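Local coordinates for protein GTP pyrophosphokinase (Streptococcus pneumoniae, PDB 2BE3) that probably transfers pyrophosphate from ATP to GTP or GDP to make the alarmone (p)ppGpp, at residues Y15-A18 against V19-K23; Y66-L69 against E70-Q74; F85-D88 against V89-V92; E107-Y110 against I111-R114. All blocks are in the same frame, centred on the assembly; numbering follows the deposited sequence.

Interaction 1 of 4, residues Y15-A18 against V19-K23; sequences YIQA and VGELK
V19 gives its backbone N to Y15 O at 2.9 Å, the first of four i to i+4 bonds that run from Y15-A18 to V19-L22 within helix 6-35. Its CG2 branch sits beside the backbone N, and V19 CG2 lies 3.3 Å from Y15 O. G20 follows, its N bonding I16 O at 3.1 Å. E21 is held twice. Its N reaches Q17 O, and its carboxylate takes a hydrogen bond from the amide of the same residue, Q17 NE2 to E21 OE2 at 3.1 Å. Q17, with CG anti to the backbone N (chi1 -166°), runs alongside E21, amide and carboxylate planes turned 68° apart. Each polar end has a further partner: Q17 NE2 also donates to D131 O, and E21 OE1 bonds Y128 OH. L22 N bonds A18 O at 2.8 Å. L22 CB approaches the same carbonyl, 3.2 Å from A18 O. This part of the helix has a sheet-facing and an outer side. Y15, A18, V19 and L22 pack on the mixed sheet, meeting strands 77-83, 122-130 and 137-147, whereas I16 lies on the outer side and packs against K35 of the second subunit.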
ATOM      1  N   TYR A  15      -1.419   3.238  12.172  1.00 69.44           N
ATOM      2  CA  TYR A  15      -1.137   4.552  11.593  1.00 69.58           C
ATOM      3  C   TYR A  15       0.153   4.581  10.764  1.00 69.85           C
ATOM      4  O   TYR A  15       0.149   5.087   9.658  1.00 70.75           O
ATOM      5  CB  TYR A  15      -1.106   5.619  12.706  1.00 69.69           C
ATOM      6  CG  TYR A  15      -2.415   5.709  13.450  1.00 68.94           C
ATOM      7  CD1 TYR A  15      -3.442   6.528  12.980  1.00 69.53           C
ATOM      8  CD2 TYR A  15      -2.646   4.954  14.594  1.00 68.13           C
ATOM      9  CE1 TYR A  15      -4.645   6.614  13.632  1.00 67.35           C
ATOM     10  CE2 TYR A  15      -3.857   5.030  15.259  1.00 68.02           C
ATOM     11  CZ  TYR A  15      -4.852   5.864  14.779  1.00 67.90           C
ATOM     12  OH  TYR A  15      -6.071   5.935  15.423  1.00 69.38           O
ATOM     13  N   ILE A  16       1.246   4.033  11.281  1.00 69.43           N
ATOM     14  CA  ILE A  16       2.458   3.852  10.495  1.00 69.52           C
ATOM     15  C   ILE A  16       2.139   3.046   9.205  1.00 70.46           C
ATOM     16  O   ILE A  16       2.502   3.449   8.095  1.00 70.72           O
ATOM     17  CB  ILE A  16       3.583   3.155  11.353  1.00 69.91           C
ATOM     18  CG1 ILE A  16       4.002   4.047  12.525  1.00 70.00           C
ATOM     19  CG2 ILE A  16       4.833   2.791  10.535  1.00 65.78           C
ATOM     20  CD1 ILE A  16       4.835   3.328  13.616  1.00 69.85           C
ATOM     21  N   GLN A  17       1.447   1.921   9.359  1.00 70.06           N
ATOM     22  CA  GLN A  17       1.002   1.128   8.223  1.00 70.15           C
ATOM     23  C   GLN A  17       0.153   1.933   7.216  1.00 70.68           C
ATOM     24  O   GLN A  17       0.452   1.903   6.013  1.00 71.06           O
ATOM     25  CB  GLN A  17       0.222  -0.095   8.702  1.00 69.74           C
ATOM     26  CG  GLN A  17       0.027  -1.107   7.628  1.00 69.13           C
ATOM     27  CD  GLN A  17      -0.854  -2.239   8.052  1.00 71.63           C
ATOM     28  OE1 GLN A  17      -1.041  -2.486   9.238  1.00 75.12           O
ATOM     29  NE2 GLN A  17      -1.435  -2.923   7.081  1.00 70.67           N
ATOM     30  N   ALA A  18      -0.882   2.627   7.710  1.00 70.29           N
ATOM     31  CA  ALA A  18      -1.763   3.488   6.894  1.00 70.85           C
ATOM     32  C   ALA A  18      -1.072   4.624   6.136  1.00 71.45           C
ATOM     33  O   ALA A  18      -1.384   4.844   4.967  1.00 71.96           O
ATOM     34  CB  ALA A  18      -2.931   4.051   7.732  1.00 70.41           C
ATOM     35  N   VAL A  19      -0.179   5.364   6.811  1.00 71.53           N
ATOM     36  CA  VAL A  19       0.686   6.368   6.159  1.00 71.70           C
ATOM     37  C   VAL A  19       1.533   5.777   5.011  1.00 72.17           C
ATOM     38  O   VAL A  19       1.612   6.360   3.916  1.00 72.45           O
ATOM     39  CB  VAL A  19       1.633   7.103   7.163  1.00 71.24           C
ATOM     40  CG1 VAL A  19       2.610   7.997   6.396  1.00 69.23           C
ATOM     41  CG2 VAL A  19       0.799   7.952   8.124  1.00 69.55           C
ATOM     42  N   GLY A  20       2.165   4.639   5.282  1.00 72.14           N
ATOM     43  CA  GLY A  20       2.946   3.904   4.285  1.00 71.68           C
ATOM     44  C   GLY A  20       2.116   3.510   3.075  1.00 72.09           C
ATOM     45  O   GLY A  20       2.516   3.761   1.943  1.00 72.94           O
ATOM     46  N   GLU A  21       0.948   2.918   3.292  1.00 71.81           N
ATOM     47  CA  GLU A  21       0.070   2.574   2.182  1.00 71.49           C
ATOM     48  C   GLU A  21      -0.444   3.813   1.441  1.00 71.93           C
ATOM     49  O   GLU A  21      -0.450   3.845   0.206  1.00 72.10           O
ATOM     50  CB  GLU A  21      -1.096   1.730   2.639  1.00 71.17           C
ATOM     51  CG  GLU A  21      -0.733   0.319   3.029  1.00 72.02           C
ATOM     52  CD  GLU A  21      -1.919  -0.452   3.611  1.00 75.57           C
ATOM     53  OE1 GLU A  21      -3.110  -0.084   3.349  1.00 76.11           O
ATOM     54  OE2 GLU A  21      -1.657  -1.437   4.333  1.00 75.52           O
ATOM     55  N   LEU A  22      -0.863   4.835   2.184  1.00 71.77           N
ATOM     56  CA  LEU A  22      -1.456   6.004   1.556  1.00 72.16           C
ATOM     57  C   LEU A  22      -0.446   6.810   0.720  1.00 72.50           C
ATOM     58  O   LEU A  22      -0.769   7.256  -0.382  1.00 72.29           O
ATOM     59  CB  LEU A  22      -2.174   6.868   2.595  1.00 72.54           C
ATOM     60  CG  LEU A  22      -3.541   6.312   3.011  1.00 73.09           C
ATOM     61  CD1 LEU A  22      -4.074   6.942   4.285  1.00 68.70           C
ATOM     62  CD2 LEU A  22      -4.491   6.509   1.853  1.00 75.46           C
ATOM     63  N   LYS A  23       0.777   6.960   1.232  1.00 73.31           N
ATOM     64  CA  LYS A  23       1.883   7.546   0.438  1.00 74.36           C
ATOM     65  C   LYS A  23       2.065   6.847  -0.866  1.00 73.43           C
ATOM     66  O   LYS A  23       2.205   7.501  -1.871  1.00 75.93           O
ATOM     67  CB  LYS A  23       3.229   7.577   1.182  1.00 74.39           C
ATOM     68  CG  LYS A  23       3.311   8.711   2.169  1.00 76.80           C
ATOM     69  CD  LYS A  23       4.703   8.920   2.730  1.00 80.53           C
ATOM     70  CE  LYS A  23       5.241   7.686   3.361  1.00 83.77           C
ATOM     71  NZ  LYS A  23       6.531   8.002   4.033  1.00 88.59           N
TER

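Interaction 2 of 4, residues Y66-L69 against E70-Q74; sequences YATL and EHDLQ
The imidazole of H71 meets the preceding turn by its edge: A67 O and T68 CA lie near the ring plane, each closest to CD2, with A67 O 3.8 Å from H71 CD2. One face of the ring carries its own neighbour, E70 CG, 3.6 Å above the plane and over its centre. The second flat group, the D72 carboxylate, is approached obliquely: T68 OG1 donates to D72 OD2 at 2.8 Å from 51° above the carboxylate plane. The threonine hydroxyl stands between the backbone N and the carbonyl carbon (chi1 74°), which sets OG1 toward the D72 carboxylate one turn on. The same two residues are joined through the backbone, since T68 O accepts from both H71 N and D72 N, each at 2.9 Å. L69 lies in the short helix 69-72, and L69 O receives L73 N at 3.1 Å. Beneath, L69 and L73 run side by side with CD1 of L69 3.7 Å from CD2 of L73. L69 also rests on I55 and M59 of helix 52-62 and on F11 of helix 6-35. E70 N donates to a water, while the E70 carboxylate pairs with K137. A single helical turn is thus closed by two different chemistries: a hydrogen bond at the exposed side, where the D72 carboxylate ties the last residue of the helix back to T68, and an apolar contact between the leucines at the buried side.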
ATOM      1  N   TYR A  66      -7.447   8.916  26.443  1.00 76.43           N
ATOM      2  CA  TYR A  66      -6.936   7.744  25.733  1.00 77.18           C
ATOM      3  C   TYR A  66      -8.041   6.937  25.089  1.00 77.50           C
ATOM      4  O   TYR A  66      -7.872   6.445  23.975  1.00 79.09           O
ATOM      5  CB  TYR A  66      -6.055   6.868  26.628  1.00 77.46           C
ATOM      6  CG  TYR A  66      -4.681   7.478  26.806  1.00 78.85           C
ATOM      7  CD1 TYR A  66      -3.903   7.825  25.699  1.00 77.97           C
ATOM      8  CD2 TYR A  66      -4.183   7.748  28.069  1.00 79.47           C
ATOM      9  CE1 TYR A  66      -2.661   8.417  25.844  1.00 78.72           C
ATOM     10  CE2 TYR A  66      -2.949   8.337  28.235  1.00 80.04           C
ATOM     11  CZ  TYR A  66      -2.189   8.667  27.122  1.00 80.11           C
ATOM     12  OH  TYR A  66      -0.950   9.239  27.311  1.00 80.35           O
ATOM     13  N   ALA A  67      -9.175   6.839  25.769  1.00 77.14           N
ATOM     14  CA  ALA A  67     -10.325   6.109  25.264  1.00 76.97           C
ATOM     15  C   ALA A  67     -10.883   6.689  23.955  1.00 76.61           C
ATOM     16  O   ALA A  67     -11.258   5.929  23.071  1.00 77.99           O
ATOM     17  CB  ALA A  67     -11.383   6.035  26.308  1.00 76.25           C
ATOM     18  N   THR A  68     -10.880   8.013  23.799  1.00 75.27           N
ATOM     19  CA  THR A  68     -11.472   8.630  22.609  1.00 73.66           C
ATOM     20  C   THR A  68     -10.430   9.089  21.586  1.00 73.07           C
ATOM     21  O   THR A  68     -10.753   9.633  20.524  1.00 72.71           O
ATOM     22  CB  THR A  68     -12.456   9.772  22.995  1.00 73.60           C
ATOM     23  OG1 THR A  68     -11.730  10.919  23.426  1.00 72.77           O
ATOM     24  CG2 THR A  68     -13.373   9.326  24.126  1.00 72.26           C
ATOM     25  N   LEU A  69      -9.164   8.841  21.899  1.00 72.81           N
ATOM     26  CA  LEU A  69      -8.068   9.329  21.093  1.00 71.41           C
ATOM     27  C   LEU A  69      -8.239   9.023  19.606  1.00 72.04           C
ATOM     28  O   LEU A  69      -8.109   9.914  18.756  1.00 71.72           O
ATOM     29  CB  LEU A  69      -6.761   8.767  21.633  1.00 71.60           C
ATOM     30  CG  LEU A  69      -5.491   9.122  20.854  1.00 71.79           C
ATOM     31  CD1 LEU A  69      -5.366  10.665  20.670  1.00 69.48           C
ATOM     32  CD2 LEU A  69      -4.246   8.491  21.490  1.00 70.45           C
ATOM     33  N   GLU A  70      -8.566   7.774  19.277  1.00 72.18           N
ATOM     34  CA  GLU A  70      -8.640   7.374  17.874  1.00 72.42           C
ATOM     35  C   GLU A  70      -9.876   7.937  17.153  1.00 71.43           C
ATOM     36  O   GLU A  70      -9.963   7.939  15.910  1.00 70.62           O
ATOM     37  CB  GLU A  70      -8.617   5.851  17.785  1.00 73.44           C
ATOM     38  CG  GLU A  70      -9.857   5.183  18.329  1.00 77.68           C
ATOM     39  CD  GLU A  70      -9.720   3.675  18.354  1.00 83.93           C
ATOM     40  OE1 GLU A  70     -10.225   3.017  17.426  1.00 88.88           O
ATOM     41  OE2 GLU A  70      -9.081   3.150  19.284  1.00 86.10           O
ATOM     42  N   HIS A  71     -10.823   8.425  17.936  1.00 69.49           N
ATOM     43  CA  HIS A  71     -12.036   8.945  17.373  1.00 69.72           C
ATOM     44  C   HIS A  71     -11.968  10.445  17.197  1.00 70.36           C
ATOM     45  O   HIS A  71     -12.643  10.991  16.312  1.00 71.16           O
ATOM     46  CB  HIS A  71     -13.249   8.567  18.274  1.00 68.78           C
ATOM     47  CG  HIS A  71     -13.296   7.114  18.635  1.00 66.85           C
ATOM     48  ND1 HIS A  71     -13.685   6.135  17.740  1.00 66.67           N
ATOM     49  CD2 HIS A  71     -12.983   6.465  19.783  1.00 66.19           C
ATOM     50  CE1 HIS A  71     -13.641   4.950  18.328  1.00 64.12           C
ATOM     51  NE2 HIS A  71     -13.222   5.122  19.569  1.00 67.80           N
ATOM     52  N   ASP A  72     -11.199  11.113  18.053  1.00 70.82           N
ATOM     53  CA  ASP A  72     -11.269  12.574  18.166  1.00 72.63           C
ATOM     54  C   ASP A  72     -10.110  13.281  17.490  1.00 73.53           C
ATOM     55  O   ASP A  72     -10.287  14.393  17.017  1.00 73.99           O
ATOM     56  CB  ASP A  72     -11.320  13.040  19.630  1.00 72.63           C
ATOM     57  CG  ASP A  72     -12.645  12.704  20.340  1.00 75.37           C
ATOM     58  OD1 ASP A  72     -13.672  12.382  19.684  1.00 75.08           O
ATOM     59  OD2 ASP A  72     -12.648  12.784  21.595  1.00 79.41           O
ATOM     60  N   LEU A  73      -8.931  12.652  17.470  1.00 74.01           N
ATOM     61  CA  LEU A  73      -7.764  13.197  16.800  1.00 75.01           C
ATOM     62  C   LEU A  73      -7.687  12.776  15.327  1.00 75.23           C
ATOM     63  O   LEU A  73      -7.422  11.619  15.012  1.00 76.50           O
ATOM     64  CB  LEU A  73      -6.490  12.800  17.572  1.00 75.02           C
ATOM     65  CG  LEU A  73      -5.227  13.625  17.338  1.00 77.02           C
ATOM     66  CD1 LEU A  73      -5.562  15.106  17.301  1.00 80.56           C
ATOM     67  CD2 LEU A  73      -4.128  13.315  18.339  1.00 76.01           C
ATOM     68  N   GLN A  74      -7.881  13.720  14.419  1.00 75.24           N
ATOM     69  CA  GLN A  74      -8.028  13.392  13.001  1.00 75.85           C
ATOM     70  C   GLN A  74      -6.741  13.122  12.200  1.00 75.11           C
ATOM     71  O   GLN A  74      -6.801  12.564  11.107  1.00 74.14           O
ATOM     72  CB  GLN A  74      -8.862  14.469  12.313  1.00 75.90           C
ATOM     73  CG  GLN A  74     -10.351  14.428  12.771  1.00 78.35           C
ATOM     74  CD  GLN A  74     -11.225  15.486  12.077  1.00 78.88           C
ATOM     75  OE1 GLN A  74     -10.776  16.621  11.808  1.00 84.79           O
ATOM     76  NE2 GLN A  74     -12.466  15.113  11.774  1.00 80.09           N
TER
HETATM   77  O   HOH W   1      -8.412   5.740  21.203  1.00 45.02           O

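Interaction 3 of 4, residues F85-D88 against V89-V92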
ATOM      1  N   PHE A  85      -1.625  24.009  -9.028  1.00 69.29           N
ATOM      2  CA  PHE A  85      -2.549  25.138  -9.004  1.00 68.67           C
ATOM      3  C   PHE A  85      -3.596  25.015  -7.909  1.00 68.77           C
ATOM      4  O   PHE A  85      -4.044  23.910  -7.588  1.00 68.26           O
ATOM      5  CB  PHE A  85      -3.279  25.231 -10.339  1.00 69.07           C
ATOM      6  CG  PHE A  85      -2.386  25.531 -11.513  1.00 70.40           C
ATOM      7  CD1 PHE A  85      -1.933  26.824 -11.742  1.00 69.67           C
ATOM      8  CD2 PHE A  85      -2.039  24.531 -12.412  1.00 70.24           C
ATOM      9  CE1 PHE A  85      -1.133  27.111 -12.815  1.00 70.50           C
ATOM     10  CE2 PHE A  85      -1.240  24.827 -13.511  1.00 72.60           C
ATOM     11  CZ  PHE A  85      -0.779  26.115 -13.703  1.00 71.25           C
ATOM     12  N   VAL A  86      -4.019  26.153  -7.371  1.00 68.82           N
ATOM     13  CA  VAL A  86      -5.207  26.207  -6.496  1.00 69.23           C
ATOM     14  C   VAL A  86      -6.394  25.414  -7.089  1.00 70.35           C
ATOM     15  O   VAL A  86      -7.064  24.659  -6.391  1.00 70.11           O
ATOM     16  CB  VAL A  86      -5.668  27.690  -6.247  1.00 68.88           C
ATOM     17  CG1 VAL A  86      -7.013  27.753  -5.464  1.00 68.83           C
ATOM     18  CG2 VAL A  86      -4.618  28.462  -5.545  1.00 66.70           C
ATOM     19  N   ASP A  87      -6.661  25.611  -8.379  1.00 70.86           N
ATOM     20  CA  ASP A  87      -7.787  24.962  -9.028  1.00 70.73           C
ATOM     21  C   ASP A  87      -7.523  23.458  -9.251  1.00 70.76           C
ATOM     22  O   ASP A  87      -8.402  22.741  -9.676  1.00 69.76           O
ATOM     23  CB  ASP A  87      -8.060  25.661 -10.350  1.00 70.91           C
ATOM     24  CG  ASP A  87      -8.776  27.012 -10.188  1.00 74.54           C
ATOM     25  OD1 ASP A  87      -9.063  27.500  -9.073  1.00 77.28           O
ATOM     26  OD2 ASP A  87      -9.083  27.616 -11.224  1.00 81.68           O
ATOM     27  N   ASP A  88      -6.297  22.986  -8.988  1.00 70.79           N
ATOM     28  CA  ASP A  88      -6.038  21.542  -9.019  1.00 70.78           C
ATOM     29  C   ASP A  88      -6.599  20.843  -7.765  1.00 69.97           C
ATOM     30  O   ASP A  88      -6.858  19.641  -7.767  1.00 69.52           O
ATOM     31  CB  ASP A  88      -4.552  21.245  -9.118  1.00 69.84           C
ATOM     32  CG  ASP A  88      -3.973  21.578 -10.468  1.00 72.46           C
ATOM     33  OD1 ASP A  88      -4.740  21.725 -11.461  1.00 73.48           O
ATOM     34  OD2 ASP A  88      -2.717  21.703 -10.533  1.00 73.46           O
ATOM     35  N   VAL A  89      -6.731  21.597  -6.687  1.00 69.13           N
ATOM     36  CA  VAL A  89      -7.211  21.016  -5.438  1.00 68.81           C
ATOM     37  C   VAL A  89      -8.511  20.243  -5.663  1.00 68.81           C
ATOM     38  O   VAL A  89      -8.586  19.057  -5.325  1.00 69.27           O
ATOM     39  CB  VAL A  89      -7.317  22.088  -4.305  1.00 68.67           C
ATOM     40  CG1 VAL A  89      -7.926  21.485  -3.069  1.00 65.12           C
ATOM     41  CG2 VAL A  89      -5.869  22.684  -4.052  1.00 65.71           C
ATOM     42  N   LYS A  90      -9.507  20.878  -6.270  1.00 68.30           N
ATOM     43  CA  LYS A  90     -10.771  20.187  -6.493  1.00 68.70           C
ATOM     44  C   LYS A  90     -10.610  18.926  -7.350  1.00 69.16           C
ATOM     45  O   LYS A  90     -11.380  17.983  -7.235  1.00 69.75           O
ATOM     46  CB  LYS A  90     -11.834  21.144  -7.087  1.00 69.01           C
ATOM     47  CG  LYS A  90     -11.574  21.604  -8.544  1.00 68.79           C
ATOM     48  CD  LYS A  90     -12.575  22.654  -8.924  1.00 68.25           C
ATOM     49  CE  LYS A  90     -12.371  23.106 -10.331  1.00 68.43           C
ATOM     50  NZ  LYS A  90     -11.083  23.880 -10.471  1.00 71.25           N
ATOM     51  N   GLU A  91      -9.606  18.907  -8.212  1.00 69.41           N
ATOM     52  CA  GLU A  91      -9.409  17.780  -9.140  1.00 70.15           C
ATOM     53  C   GLU A  91      -8.927  16.543  -8.371  1.00 69.27           C
ATOM     54  O   GLU A  91      -9.392  15.422  -8.624  1.00 69.05           O
ATOM     55  CB  GLU A  91      -8.448  18.176 -10.285  1.00 69.49           C
ATOM     56  CG  GLU A  91      -9.037  19.245 -11.244  1.00 72.06           C
ATOM     57  CD  GLU A  91      -8.228  19.428 -12.563  1.00 72.71           C
ATOM     58  OE1 GLU A  91      -7.338  18.586 -12.842  1.00 76.20           O
ATOM     59  OE2 GLU A  91      -8.516  20.388 -13.320  1.00 71.61           O
ATOM     60  N   VAL A  92      -8.017  16.778  -7.421  1.00 68.09           N
ATOM     61  CA  VAL A  92      -7.545  15.761  -6.470  1.00 67.59           C
ATOM     62  C   VAL A  92      -8.610  15.260  -5.504  1.00 68.23           C
ATOM     63  O   VAL A  92      -8.734  14.036  -5.243  1.00 68.82           O
ATOM     64  CB  VAL A  92      -6.316  16.274  -5.686  1.00 68.02           C
ATOM     65  CG1 VAL A  92      -5.977  15.321  -4.512  1.00 66.80           C
ATOM     66  CG2 VAL A  92      -5.118  16.409  -6.661  1.00 64.75           C
TER
HETATM   67  O   HOH W   2      -9.714  23.708  -6.429  1.00 35.80           O
HETATM   68  O   HOH W   3     -11.297  25.730 -12.481  1.00 47.60           O
HETATM   69  O   HOH W   4     -11.403  25.659  -8.095  1.00 49.10           O
HETATM   70  O   HOH W   5      -4.891  19.290 -13.177  1.00 53.66           O
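K90 curls back over the start of helix 89-97 to put NZ on D87 O, 3.0 Å away, in the carbonyl plane and on a lone pair. This is a strand-to-helix turn, and within it F85 and D88 exchange side-chain and backbone bonds: F85 N donates to D88 OD2 at 3.0 Å, from above the carboxylate plane, and D88 N donates to F85 O at 2.8 Å. The lysine leaves its backbone with CG between N and the carbonyl carbon (chi1 69°), runs extended, and bends only at its last torsion, which brings the ammonium alongside D87. It is not in salt-bridge contact with that aspartate. Two waters accept from NZ and give weak bonds to OD1 and OD2 of D87, a solvent-mediated pairing. The helical bonds settle in gradually: V89 N meets V86 O, then V92 N finds D88 O at 3.1 Å. Further out, the acidic ends of D88 and E91 lie near each other, D88 OD1 to E91 OE1 4.3 Å. R194 of helix 194-203 forms salt bridges with both and probably offsets their repulsion, and a water lies between them. V89 and V92 turn to strand 77-83, and F85 reaches helices 170-191 and 194-203, which seats the turn between the sheet and the C-terminal helices. One more water spans the turn, accepting a hydrogen bond from K90 N at 2.8 Å and donating one to V86 O at 2.8 Å.

Interaction 4 of 4, residues E107-Y110 against I111-R114; sequences ERDY and ITHR
Where strand 102-109 gives way to loop, D109 turns its carboxylate onto T112 and onto the backbone of the residues that follow. CG lies anti to the backbone N (chi1 -172°), which sets the carboxylate beside the N-H groups of I111 and T112. D109 OD1 accepts from both peptide nitrogens, I111 N and T112 N, each at 3.1 Å and both from the same face of the carboxylate plane. The other oxygen takes the threonine hydroxyl, T112 OG1 to D109 OD2 at 2.6 Å, from 37° above the plane. The bond from I111 N makes an Asx turn; together with T112 N and the bond from H113 N to D109 O at 3.1 Å it forms an Asx motif. Three donors therefore hold this carboxylate fixed, and its charge probably steadies these two peptide N-H groups. H113 lays its ring edge near D109 O, CD2 at 3.5 Å, while one ring face carries T112 CG2. H113 O lies at the Y110 ring edge, 3.4 Å from CD1, and the ring makes a cation-pi contact with K115 and an edge-to-face one with H123. A glycerol beside Y110, probably from the crystallisation liquor, takes a hydrogen bond from D109 N.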
ATOM      1  N   GLU A 107     -14.516  17.565   5.023  1.00 75.53           N
ATOM      2  CA  GLU A 107     -13.642  18.400   4.215  1.00 75.37           C
ATOM      3  C   GLU A 107     -13.581  19.800   4.798  1.00 75.45           C
ATOM      4  O   GLU A 107     -14.572  20.312   5.271  1.00 75.27           O
ATOM      5  CB  GLU A 107     -14.161  18.449   2.787  1.00 74.90           C
ATOM      6  CG  GLU A 107     -13.787  17.250   1.993  1.00 76.19           C
ATOM      7  CD  GLU A 107     -14.500  17.210   0.675  1.00 80.51           C
ATOM      8  OE1 GLU A 107     -14.356  18.165  -0.123  1.00 83.91           O
ATOM      9  OE2 GLU A 107     -15.202  16.218   0.413  1.00 81.55           O
ATOM     10  N   ARG A 108     -12.410  20.424   4.767  1.00 76.47           N
ATOM     11  CA  ARG A 108     -12.291  21.785   5.243  1.00 76.75           C
ATOM     12  C   ARG A 108     -11.508  22.636   4.263  1.00 76.55           C
ATOM     13  O   ARG A 108     -10.320  22.387   3.996  1.00 76.28           O
ATOM     14  CB  ARG A 108     -11.542  21.821   6.555  1.00 78.05           C
ATOM     15  CG  ARG A 108     -12.221  21.181   7.691  1.00 81.48           C
ATOM     16  CD  ARG A 108     -11.710  21.890   8.903  1.00 92.63           C
ATOM     17  NE  ARG A 108     -11.974  21.170  10.137  1.00 99.97           N
ATOM     18  CZ  ARG A 108     -11.119  20.294  10.655  1.00102.93           C
ATOM     19  NH1 ARG A 108      -9.956  20.058  10.025  1.00101.43           N
ATOM     20  NH2 ARG A 108     -11.432  19.664  11.794  1.00103.11           N
ATOM     21  N   ASP A 109     -12.175  23.675   3.788  1.00 75.69           N
ATOM     22  CA  ASP A 109     -11.677  24.493   2.739  1.00 75.23           C
ATOM     23  C   ASP A 109     -11.108  25.801   3.275  1.00 75.29           C
ATOM     24  O   ASP A 109     -11.830  26.801   3.388  1.00 75.72           O
ATOM     25  CB  ASP A 109     -12.806  24.757   1.727  1.00 74.46           C
ATOM     26  CG  ASP A 109     -12.307  25.453   0.482  1.00 73.84           C
ATOM     27  OD1 ASP A 109     -11.084  25.672   0.369  1.00 73.39           O
ATOM     28  OD2 ASP A 109     -13.123  25.794  -0.381  1.00 73.74           O
ATOM     29  N   TYR A 110      -9.815  25.800   3.577  1.00 74.81           N
ATOM     30  CA  TYR A 110      -9.136  27.015   4.037  1.00 75.66           C
ATOM     31  C   TYR A 110      -8.455  27.713   2.891  1.00 75.50           C
ATOM     32  O   TYR A 110      -7.532  28.466   3.099  1.00 75.13           O
ATOM     33  CB  TYR A 110      -8.086  26.708   5.125  1.00 75.66           C
ATOM     34  CG  TYR A 110      -8.725  26.145   6.348  1.00 75.77           C
ATOM     35  CD1 TYR A 110      -9.615  26.912   7.099  1.00 73.71           C
ATOM     36  CD2 TYR A 110      -8.475  24.838   6.738  1.00 74.96           C
ATOM     37  CE1 TYR A 110     -10.227  26.381   8.219  1.00 76.20           C
ATOM     38  CE2 TYR A 110      -9.080  24.304   7.848  1.00 74.72           C
ATOM     39  CZ  TYR A 110      -9.945  25.074   8.581  1.00 76.61           C
ATOM     40  OH  TYR A 110     -10.564  24.519   9.669  1.00 78.13           O
ATOM     41  N   ILE A 111      -8.878  27.393   1.677  1.00 76.27           N
ATOM     42  CA  ILE A 111      -8.507  28.168   0.524  1.00 76.68           C
ATOM     43  C   ILE A 111      -9.624  29.183   0.296  1.00 77.39           C
ATOM     44  O   ILE A 111      -9.369  30.374   0.365  1.00 77.72           O
ATOM     45  CB  ILE A 111      -8.255  27.302  -0.725  1.00 77.05           C
ATOM     46  CG1 ILE A 111      -7.104  26.302  -0.467  1.00 76.44           C
ATOM     47  CG2 ILE A 111      -7.957  28.224  -1.934  1.00 76.64           C
ATOM     48  CD1 ILE A 111      -7.085  25.091  -1.434  1.00 75.88           C
ATOM     49  N   THR A 112     -10.858  28.729   0.059  1.00 77.96           N
ATOM     50  CA  THR A 112     -11.999  29.640  -0.018  1.00 78.37           C
ATOM     51  C   THR A 112     -12.169  30.403   1.294  1.00 79.63           C
ATOM     52  O   THR A 112     -12.407  31.606   1.284  1.00 79.85           O
ATOM     53  CB  THR A 112     -13.304  28.899  -0.314  1.00 78.34           C
ATOM     54  OG1 THR A 112     -13.139  28.117  -1.493  1.00 77.85           O
ATOM     55  CG2 THR A 112     -14.455  29.881  -0.522  1.00 77.01           C
ATOM     56  N   HIS A 113     -12.066  29.695   2.420  1.00 80.74           N
ATOM     57  CA  HIS A 113     -12.156  30.318   3.765  1.00 81.48           C
ATOM     58  C   HIS A 113     -10.779  30.393   4.426  1.00 81.11           C
ATOM     59  O   HIS A 113     -10.474  29.689   5.415  1.00 80.95           O
ATOM     60  CB  HIS A 113     -13.144  29.557   4.633  1.00 81.44           C
ATOM     61  CG  HIS A 113     -14.463  29.332   3.960  1.00 85.74           C
ATOM     62  ND1 HIS A 113     -15.400  30.333   3.808  1.00 87.33           N
ATOM     63  CD2 HIS A 113     -14.999  28.225   3.388  1.00 87.35           C
ATOM     64  CE1 HIS A 113     -16.457  29.854   3.178  1.00 88.45           C
ATOM     65  NE2 HIS A 113     -16.240  28.576   2.915  1.00 89.54           N
ATOM     66  N   ARG A 114      -9.946  31.242   3.836  1.00 80.72           N
ATOM     67  CA  ARG A 114      -8.597  31.478   4.311  1.00 80.18           C
ATOM     68  C   ARG A 114      -8.647  31.938   5.789  1.00 79.34           C
ATOM     69  O   ARG A 114      -9.464  32.796   6.152  1.00 78.35           O
ATOM     70  CB  ARG A 114      -7.923  32.514   3.398  1.00 80.27           C
ATOM     71  CG  ARG A 114      -6.644  33.110   3.940  1.00 83.18           C
ATOM     72  CD  ARG A 114      -5.827  33.801   2.850  1.00 88.28           C
ATOM     73  NE  ARG A 114      -6.346  35.118   2.484  1.00 92.24           N
ATOM     74  CZ  ARG A 114      -7.227  35.343   1.503  1.00 95.59           C
ATOM     75  NH1 ARG A 114      -7.624  36.579   1.251  1.00 95.66           N
ATOM     76  NH2 ARG A 114      -7.721  34.343   0.766  1.00 96.43           N
TER

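How the interactions relate
All four contacts are local, yet their chemistry follows their place in the fold. Interaction 1 is regular helix with a largely buried sheet-facing side; interaction 2 is a single, mostly exposed helical turn, and interaction 3 a half-buried helix start with a polar outer side; interaction 4 is a surface turn held by a carboxylate and with no buried residue. Interactions 3 and 4 are direct neighbours, about 12 Å between centres, since V86 and V89 pack on I111 and bring helix 89-97 against the turn after strand 102-109. Interaction 1 touches interaction 2 where Y15 OH packs on E70 CB, and Q74 of interaction 2 reaches R108 of interaction 4 through a weak hydrogen bond.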